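Local coordinates for protein titin (Homo sapiens, PDB 2A38) that spans the half-sarcomere of striated muscle as a giant elastic filament, its N-terminal tandem of immunoglobulin domains lying at the Z-disc, at residues P104-R109 / V125-I130; W39-Q44 / K72-R77; V115-Q120 / E165-D170. One frame throughout, in Å; residues are numbered along the deposited sequence.

Interaction 1. Residues P104-R109 / V125-I130; sequences PNFVQR and VRVTGI
A classic beta bulge interrupts the antiparallel pairing of strand 102-106 with strand 119-130, the A-B edge of the second immunoglobulin I-set domain, and R126, V125 and T128 show how a sheet takes it up. V107 and Q108 both face R126, at the corner the chain turns at V107; Q108 still pairs with R126 beyond it. R126 O therefore serves two amides: V107 N binds it at 2.9 Å, close to the C=O axis but with a bent N-H angle of 136°, while Q108 N makes a weak, longer bond. R126 N replies with a lone-pair bond to Q108 O (3.0 Å). The side chain of R126 leaves with CG anti to its backbone N, runs beside V107, with CD 4.1 Å from V107 CB, and then bends at chi3 (-78°); its CB also packs on Q108 CB. V125 points to the other face, with F106 and V127. Its CB meets the edge of the F106 ring (4.1 Å to CD2), and V127 CG2 comes obliquely against the same ring at 3.4 Å from CE2. The ring continues inward to V176, A185 and S187 of the opposing sheet, so it belongs to the core of the sandwich; an alanine here would remove the ring and its contacts with both valines, and would probably loosen the packing between the sheets beside the bulge. T128 sits across from N105, the two backbones joined by a reciprocal pair of hydrogen bonds. Its OG1 lies 3.7 Å from N105 CB, while the T128 and V107 side chains cross at about a right angle, touching through their CG2 methyls. T128 O, besides taking the N105 amide, receives a C-H...O contact from P104 CA at 3.2 Å.

Interaction 2. Residues W39-Q44 / K72-R77; sequences WFRDGQ and KANSGR
R41 ends strand 36-41 of the first domain and reaches along the neighbouring strand 76-84 to the loop before it, an instructive case of one side chain bracing a loop through its backbone carbonyls. Its root is already in contact: R41 CA makes a C-H...O approach to R77 O, the same oxygen that accepts the D42 amide at 3.2 Å, in the carbonyl plane. CB stays at the margin of this oxygen, and CG passes closer, 3.6 Å from R77 O. With CG anti to the backbone N (chi1 -179°) and every later torsion also near 180°, the chain is fully extended and carries the guanidinium to that loop. NE turns back to its sequence neighbour, forming a salt bridge to D42 OD2 at 3.2 Å, met from above the carboxylate plane. D42 itself has a left-handed backbone conformation, in the tight turn through D42 and G43, flanked by the R41 N to Q44 O bond (2.7 Å). In the immunoglobulin sandwich this places the C-strand end against the E-F loop, where the Y78 hydroxyl bonded to N74 O, four residues earlier, fits a tyrosine corner. That same N74 O lies over the centre of one guanidinium face, 3.2 Å from CZ. At the tip, NH1 donates to A73 O at 2.9 Å, arriving on a carbonyl lone pair with the oxygen close to the guanidinium plane. NH2 shares A73 O at 2.8 Å, although its modelled position is less certain; together, if NH2 is rightly placed, the two bonds would hold the planar group against rotation. NH1 also stands 3.6 Å from N74 ND2, while N74 CB points away from the strand end.

Interaction 3. Residues V115-Q120 / E165-D170; sequences VRQGSQ and EAYPED
Q117 crosses Y167 obliquely, its amide plane turned 57° from the phenol ring, so the two neither stack nor meet squarely edge to face. The glutamine leaves with CG anti to its backbone N (chi1 -169°) and extends along one side of the ring: CG presses on CD2 of Y167 at 3.3 Å, and CD lies at the ring edge, near its plane. Beyond them OE1 rests on the P168 ring, 3.7 Å from its CD atom. The phenol swings toward the turn, its hydroxyl giving a hydrogen bond to the anti lone pair of E165 OE1 (2.7 Å), while G118 N lies over one ring face. Backbone bonds hold these groups together. G118 N reaches A166 O at a short 2.5 Å, almost along the C=O axis, and A166 N donates to S119 O at 2.8 Å. They join the type II turn from R116 to S119, which leads into the B strand, to the E-F corner of the I-set domain. That corner continues as a 3-10 segment, where D170 OD2 takes the Y167 amide in a nearly straight bond (176°), fixing the backbone from which the ring projects. Chemically, then, the join is made by two backbone hydrogen bonds, with the Q117-Y167-P168 side-chain contact beside them: E165 probably remains ionised, and its charge would tend to keep Y167 protonated.

How the interactions relate
From the N terminus, interaction 2 comes first: it closes a loop of 27 intervening residues within the first I-set domain, joining the ends of two neighbouring strands, and is complete before the chain passes into the second domain. Interactions 1 and 3 follow there and cross, since 115-120 falls between 104-109 and 125-130 while 165-170 comes after both. They share strand 119-130, interaction 3 at its start and interaction 1 toward its end, with centres about 27 Å apart, so strand 119-130 is joined to both its neighbours in the sheet, 102-106 and 158-166. Interactions 2 and 3 lie on opposite sides of the chain's centre, their centres about 60 Å apart.

Interaction 1. Residues P104-R109 / V125-I130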
# COMPACT_ATOMS: atom_id res chain seq x y z
N PRO A 104 2.63 -9.32 -9.69
CA PRO A 104 4.09 -9.16 -9.57
C PRO A 104 4.62 -8.30 -10.72
O PRO A 104 4.21 -8.46 -11.87
CB PRO A 104 4.60 -10.59 -9.63
CG PRO A 104 3.43 -11.38 -9.08
CD PRO A 104 2.27 -10.74 -9.77
N ASN A 105 5.54 -7.41 -10.40
CA ASN A 105 6.10 -6.53 -11.39
C ASN A 105 7.61 -6.43 -11.23
O ASN A 105 8.11 -6.29 -10.12
CB ASN A 105 5.47 -5.15 -11.26
CG ASN A 105 6.06 -4.15 -12.22
OD1 ASN A 105 6.10 -4.39 -13.43
ND2 ASN A 105 6.50 -3.01 -11.69
N PHE A 106 8.34 -6.54 -12.33
CA PHE A 106 9.79 -6.44 -12.28
C PHE A 106 10.23 -5.00 -12.49
O PHE A 106 10.23 -4.51 -13.61
CB PHE A 106 10.45 -7.31 -13.34
CG PHE A 106 10.40 -8.76 -13.02
CD1 PHE A 106 9.40 -9.57 -13.54
CD2 PHE A 106 11.32 -9.33 -12.15
CE1 PHE A 106 9.32 -10.90 -13.20
CE2 PHE A 106 11.24 -10.66 -11.80
CZ PHE A 106 10.24 -11.45 -12.32
N VAL A 107 10.58 -4.32 -11.40
CA VAL A 107 11.04 -2.94 -11.48
C VAL A 107 12.40 -3.04 -12.13
O VAL A 107 12.75 -2.24 -13.00
CB VAL A 107 11.17 -2.32 -10.07
CG1 VAL A 107 11.79 -0.94 -10.17
CG2 VAL A 107 9.81 -2.25 -9.41
N GLN A 108 13.17 -4.03 -11.70
CA GLN A 108 14.50 -4.30 -12.25
C GLN A 108 14.47 -5.75 -12.76
O GLN A 108 14.24 -6.69 -12.00
CB GLN A 108 15.59 -4.16 -11.20
CG GLN A 108 16.98 -4.37 -11.77
CD GLN A 108 18.03 -4.46 -10.70
OE1 GLN A 108 17.85 -3.96 -9.59
NE2 GLN A 108 19.16 -5.09 -11.02
N ARG A 109 14.71 -5.90 -14.06
CA ARG A 109 14.71 -7.20 -14.72
C ARG A 109 16.10 -7.78 -14.87
O ARG A 109 17.10 -7.08 -14.70
CB ARG A 109 14.09 -7.07 -16.11
CG ARG A 109 12.62 -6.77 -16.11
CD ARG A 109 12.09 -6.56 -17.52
NE ARG A 109 10.63 -6.62 -17.55
CZ ARG A 109 9.87 -6.07 -18.49
NH1 ARG A 109 10.43 -5.41 -19.49
NH2 ARG A 109 8.55 -6.19 -18.43
N VAL A 125 17.24 -8.78 -9.66
CA VAL A 125 15.89 -8.39 -10.02
C VAL A 125 15.27 -7.70 -8.80
O VAL A 125 15.65 -7.96 -7.65
CB VAL A 125 15.00 -9.62 -10.37
CG1 VAL A 125 15.54 -10.35 -11.58
CG2 VAL A 125 14.91 -10.56 -9.17
N ARG A 126 14.35 -6.79 -9.04
CA ARG A 126 13.64 -6.11 -7.96
C ARG A 126 12.17 -6.36 -8.31
O ARG A 126 11.71 -6.00 -9.39
CB ARG A 126 13.94 -4.61 -7.93
CG ARG A 126 13.16 -3.90 -6.85
CD ARG A 126 13.54 -2.44 -6.74
NE ARG A 126 14.80 -2.23 -6.03
CZ ARG A 126 14.95 -2.39 -4.72
NH1 ARG A 126 13.93 -2.76 -3.96
NH2 ARG A 126 16.14 -2.16 -4.17
N VAL A 127 11.44 -7.00 -7.40
CA VAL A 127 10.05 -7.34 -7.64
C VAL A 127 9.09 -6.74 -6.62
O VAL A 127 9.37 -6.74 -5.42
CB VAL A 127 9.83 -8.87 -7.63
CG1 VAL A 127 8.39 -9.20 -7.99
CG2 VAL A 127 10.79 -9.55 -8.58
N THR A 128 7.95 -6.26 -7.11
CA THR A 128 6.92 -5.70 -6.24
C THR A 128 5.61 -6.42 -6.52
O THR A 128 5.47 -7.12 -7.52
CB THR A 128 6.71 -4.20 -6.50
OG1 THR A 128 6.41 -3.99 -7.88
CG2 THR A 128 7.97 -3.41 -6.11
N GLY A 129 4.65 -6.24 -5.62
CA GLY A 129 3.35 -6.87 -5.77
C GLY A 129 2.66 -7.04 -4.43
O GLY A 129 3.31 -7.09 -3.38
N ILE A 130 1.33 -7.13 -4.48
CA ILE A 130 0.50 -7.29 -3.28
C ILE A 130 -0.56 -8.33 -3.60
O ILE A 130 -1.37 -8.13 -4.50
CB ILE A 130 -0.21 -5.96 -2.93
CG1 ILE A 130 0.82 -4.83 -2.84
CG2 ILE A 130 -0.97 -6.10 -1.62
CD1 ILE A 130 0.23 -3.44 -2.85

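Interaction 2. Residues W39-Q44 / K72-R77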
# COMPACT_ATOMS: atom_id res chain seq x y z
N TRP A 39 -15.27 14.69 16.26
CA TRP A 39 -15.41 13.43 15.53
C TRP A 39 -15.28 12.23 16.46
O TRP A 39 -14.62 12.31 17.49
CB TRP A 39 -14.34 13.33 14.45
CG TRP A 39 -14.48 14.33 13.33
CD1 TRP A 39 -14.04 15.63 13.32
CD2 TRP A 39 -15.10 14.11 12.06
NE1 TRP A 39 -14.34 16.22 12.11
CE2 TRP A 39 -15.00 15.31 11.32
CE3 TRP A 39 -15.73 13.00 11.47
CZ2 TRP A 39 -15.50 15.44 10.02
CZ3 TRP A 39 -16.23 13.13 10.18
CH2 TRP A 39 -16.11 14.34 9.47
N PHE A 40 -15.90 11.11 16.10
CA PHE A 40 -15.83 9.90 16.92
C PHE A 40 -15.75 8.66 16.05
O PHE A 40 -16.12 8.68 14.88
CB PHE A 40 -17.07 9.73 17.81
CG PHE A 40 -17.27 10.82 18.81
CD1 PHE A 40 -17.61 12.10 18.40
CD2 PHE A 40 -17.12 10.56 20.17
CE1 PHE A 40 -17.81 13.11 19.34
CE2 PHE A 40 -17.31 11.56 21.11
CZ PHE A 40 -17.66 12.84 20.69
N ARG A 41 -15.25 7.58 16.63
CA ARG A 41 -15.19 6.32 15.92
C ARG A 41 -15.59 5.22 16.87
O ARG A 41 -14.89 4.94 17.84
CB ARG A 41 -13.80 6.03 15.38
CG ARG A 41 -13.82 4.73 14.62
CD ARG A 41 -12.49 4.32 14.10
NE ARG A 41 -12.57 2.95 13.62
CZ ARG A 41 -11.56 2.30 13.05
NH1 ARG A 41 -10.39 2.90 12.89
NH2 ARG A 41 -11.72 1.04 12.66
N ASP A 42 -16.74 4.60 16.59
CA ASP A 42 -17.26 3.53 17.42
C ASP A 42 -17.43 4.00 18.87
O ASP A 42 -17.07 3.31 19.82
CB ASP A 42 -16.32 2.32 17.37
CG ASP A 42 -16.08 1.83 15.95
OD1 ASP A 42 -17.06 1.48 15.26
OD2 ASP A 42 -14.90 1.80 15.52
N GLY A 43 -17.98 5.21 19.02
CA GLY A 43 -18.22 5.76 20.34
C GLY A 43 -17.03 6.34 21.08
O GLY A 43 -17.08 6.50 22.30
N GLN A 44 -15.96 6.67 20.36
CA GLN A 44 -14.77 7.24 21.00
C GLN A 44 -14.13 8.31 20.12
O GLN A 44 -13.94 8.11 18.93
CB GLN A 44 -13.79 6.12 21.30
CG GLN A 44 -14.42 5.04 22.18
CD GLN A 44 -13.63 3.76 22.20
OE1 GLN A 44 -13.39 3.15 21.16
NE2 GLN A 44 -13.22 3.33 23.39
N LYS A 72 -6.88 -1.11 6.62
CA LYS A 72 -8.07 -1.91 6.87
C LYS A 72 -8.54 -1.76 8.31
O LYS A 72 -9.71 -2.02 8.63
CB LYS A 72 -7.80 -3.39 6.59
CG LYS A 72 -7.82 -3.76 5.12
CD LYS A 72 -7.47 -5.22 4.93
CE LYS A 72 -7.62 -5.64 3.48
NZ LYS A 72 -7.15 -7.04 3.25
N ALA A 73 -7.64 -1.33 9.18
CA ALA A 73 -7.95 -1.15 10.59
C ALA A 73 -8.70 0.15 10.86
O ALA A 73 -9.06 0.45 12.00
CB ALA A 73 -6.66 -1.19 11.41
N ASN A 74 -8.95 0.93 9.81
CA ASN A 74 -9.65 2.21 9.93
C ASN A 74 -11.14 2.16 9.57
O ASN A 74 -11.89 3.06 9.92
CB ASN A 74 -8.97 3.27 9.06
CG ASN A 74 -7.62 3.68 9.61
OD1 ASN A 74 -6.80 4.25 8.89
ND2 ASN A 74 -7.39 3.41 10.88
N SER A 75 -11.56 1.11 8.87
CA SER A 75 -12.97 1.03 8.51
C SER A 75 -13.84 1.03 9.77
O SER A 75 -13.33 0.93 10.88
CB SER A 75 -13.22 -0.23 7.66
OG SER A 75 -12.85 -1.40 8.36
N GLY A 76 -15.15 1.16 9.59
CA GLY A 76 -16.04 1.18 10.73
C GLY A 76 -16.93 2.39 10.68
O GLY A 76 -17.02 3.05 9.64
N ARG A 77 -17.59 2.70 11.79
CA ARG A 77 -18.48 3.85 11.86
C ARG A 77 -17.80 5.10 12.36
O ARG A 77 -17.17 5.10 13.41
CB ARG A 77 -19.67 3.57 12.77
CG ARG A 77 -20.68 2.63 12.20
CD ARG A 77 -21.95 2.70 13.01
NE ARG A 77 -22.98 1.81 12.48
CZ ARG A 77 -24.25 1.83 12.87
NH1 ARG A 77 -24.65 2.70 13.79
NH2 ARG A 77 -25.12 0.97 12.34

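Interaction 3. Residues V115-Q120 / E165-D170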
# COMPACT_ATOMS: atom_id res chain seq x y z
N VAL A 115 30.61 -13.00 -20.18
CA VAL A 115 31.82 -12.79 -19.40
C VAL A 115 32.84 -13.89 -19.67
O VAL A 115 32.51 -14.94 -20.21
CB VAL A 115 31.50 -12.78 -17.89
CG1 VAL A 115 30.45 -11.70 -17.59
CG2 VAL A 115 31.01 -14.16 -17.44
N ARG A 116 34.09 -13.63 -19.31
CA ARG A 116 35.12 -14.62 -19.50
C ARG A 116 35.19 -15.57 -18.32
O ARG A 116 34.78 -15.24 -17.20
CB ARG A 116 36.48 -13.96 -19.72
CG ARG A 116 36.83 -13.78 -21.19
CD ARG A 116 38.26 -13.30 -21.36
NE ARG A 116 38.35 -11.85 -21.23
CZ ARG A 116 38.05 -11.00 -22.21
NH1 ARG A 116 37.65 -11.45 -23.39
NH2 ARG A 116 38.12 -9.69 -21.99
N GLN A 117 35.70 -16.77 -18.59
CA GLN A 117 35.83 -17.81 -17.59
C GLN A 117 36.44 -17.30 -16.29
O GLN A 117 37.42 -16.57 -16.31
CB GLN A 117 36.69 -18.93 -18.17
CG GLN A 117 36.71 -20.18 -17.36
CD GLN A 117 37.54 -21.26 -18.01
OE1 GLN A 117 37.31 -21.63 -19.17
NE2 GLN A 117 38.53 -21.77 -17.28
N GLY A 118 35.85 -17.69 -15.16
CA GLY A 118 36.38 -17.27 -13.87
C GLY A 118 35.87 -15.96 -13.30
O GLY A 118 36.23 -15.59 -12.18
N SER A 119 35.04 -15.25 -14.06
CA SER A 119 34.48 -13.97 -13.63
C SER A 119 33.42 -14.11 -12.54
O SER A 119 32.68 -15.10 -12.52
CB SER A 119 33.85 -13.24 -14.81
OG SER A 119 34.74 -13.15 -15.90
N GLN A 120 33.34 -13.13 -11.65
CA GLN A 120 32.32 -13.11 -10.61
C GLN A 120 31.12 -12.46 -11.30
O GLN A 120 31.25 -11.39 -11.89
CB GLN A 120 32.75 -12.24 -9.43
CG GLN A 120 31.64 -11.99 -8.42
CD GLN A 120 31.95 -10.83 -7.47
OE1 GLN A 120 32.70 -10.98 -6.49
NE2 GLN A 120 31.40 -9.65 -7.77
N GLU A 165 32.37 -17.68 -9.24
CA GLU A 165 33.35 -18.01 -10.28
C GLU A 165 32.59 -18.67 -11.41
O GLU A 165 32.24 -19.85 -11.32
CB GLU A 165 34.38 -19.00 -9.75
CG GLU A 165 35.46 -18.41 -8.91
CD GLU A 165 36.42 -19.48 -8.42
OE1 GLU A 165 37.09 -20.12 -9.26
OE2 GLU A 165 36.48 -19.68 -7.19
N ALA A 166 32.34 -17.92 -12.47
CA ALA A 166 31.61 -18.43 -13.61
C ALA A 166 32.49 -19.20 -14.58
O ALA A 166 33.53 -18.69 -15.01
CB ALA A 166 30.93 -17.28 -14.32
N TYR A 167 32.08 -20.42 -14.91
CA TYR A 167 32.79 -21.28 -15.86
C TYR A 167 31.82 -21.66 -16.98
O TYR A 167 30.60 -21.56 -16.80
CB TYR A 167 33.34 -22.53 -15.17
CG TYR A 167 34.49 -22.22 -14.25
CD1 TYR A 167 34.30 -22.09 -12.87
CD2 TYR A 167 35.76 -21.94 -14.77
CE1 TYR A 167 35.34 -21.68 -12.03
CE2 TYR A 167 36.80 -21.52 -13.94
CZ TYR A 167 36.59 -21.38 -12.58
OH TYR A 167 37.60 -20.90 -11.78
N PRO A 168 32.34 -22.09 -18.14
CA PRO A 168 31.51 -22.48 -19.30
C PRO A 168 30.29 -23.36 -18.99
O PRO A 168 29.25 -23.20 -19.62
CB PRO A 168 32.52 -23.17 -20.21
CG PRO A 168 33.76 -22.40 -19.95
CD PRO A 168 33.77 -22.30 -18.44
N GLU A 169 30.40 -24.27 -18.03
CA GLU A 169 29.28 -25.13 -17.65
C GLU A 169 28.09 -24.34 -17.08
O GLU A 169 26.97 -24.87 -17.01
CB GLU A 169 29.74 -26.16 -16.61
CG GLU A 169 30.43 -27.38 -17.19
CD GLU A 169 31.07 -28.28 -16.13
OE1 GLU A 169 30.46 -28.46 -15.04
OE2 GLU A 169 32.17 -28.81 -16.39
N ASP A 170 28.33 -23.09 -16.68
CA ASP A 170 27.28 -22.23 -16.11
C ASP A 170 26.51 -21.40 -17.15
O ASP A 170 25.58 -20.68 -16.80
CB ASP A 170 27.88 -21.27 -15.08
CG ASP A 170 28.65 -21.99 -13.98
OD1 ASP A 170 28.14 -23.01 -13.47
OD2 ASP A 170 29.76 -21.53 -13.63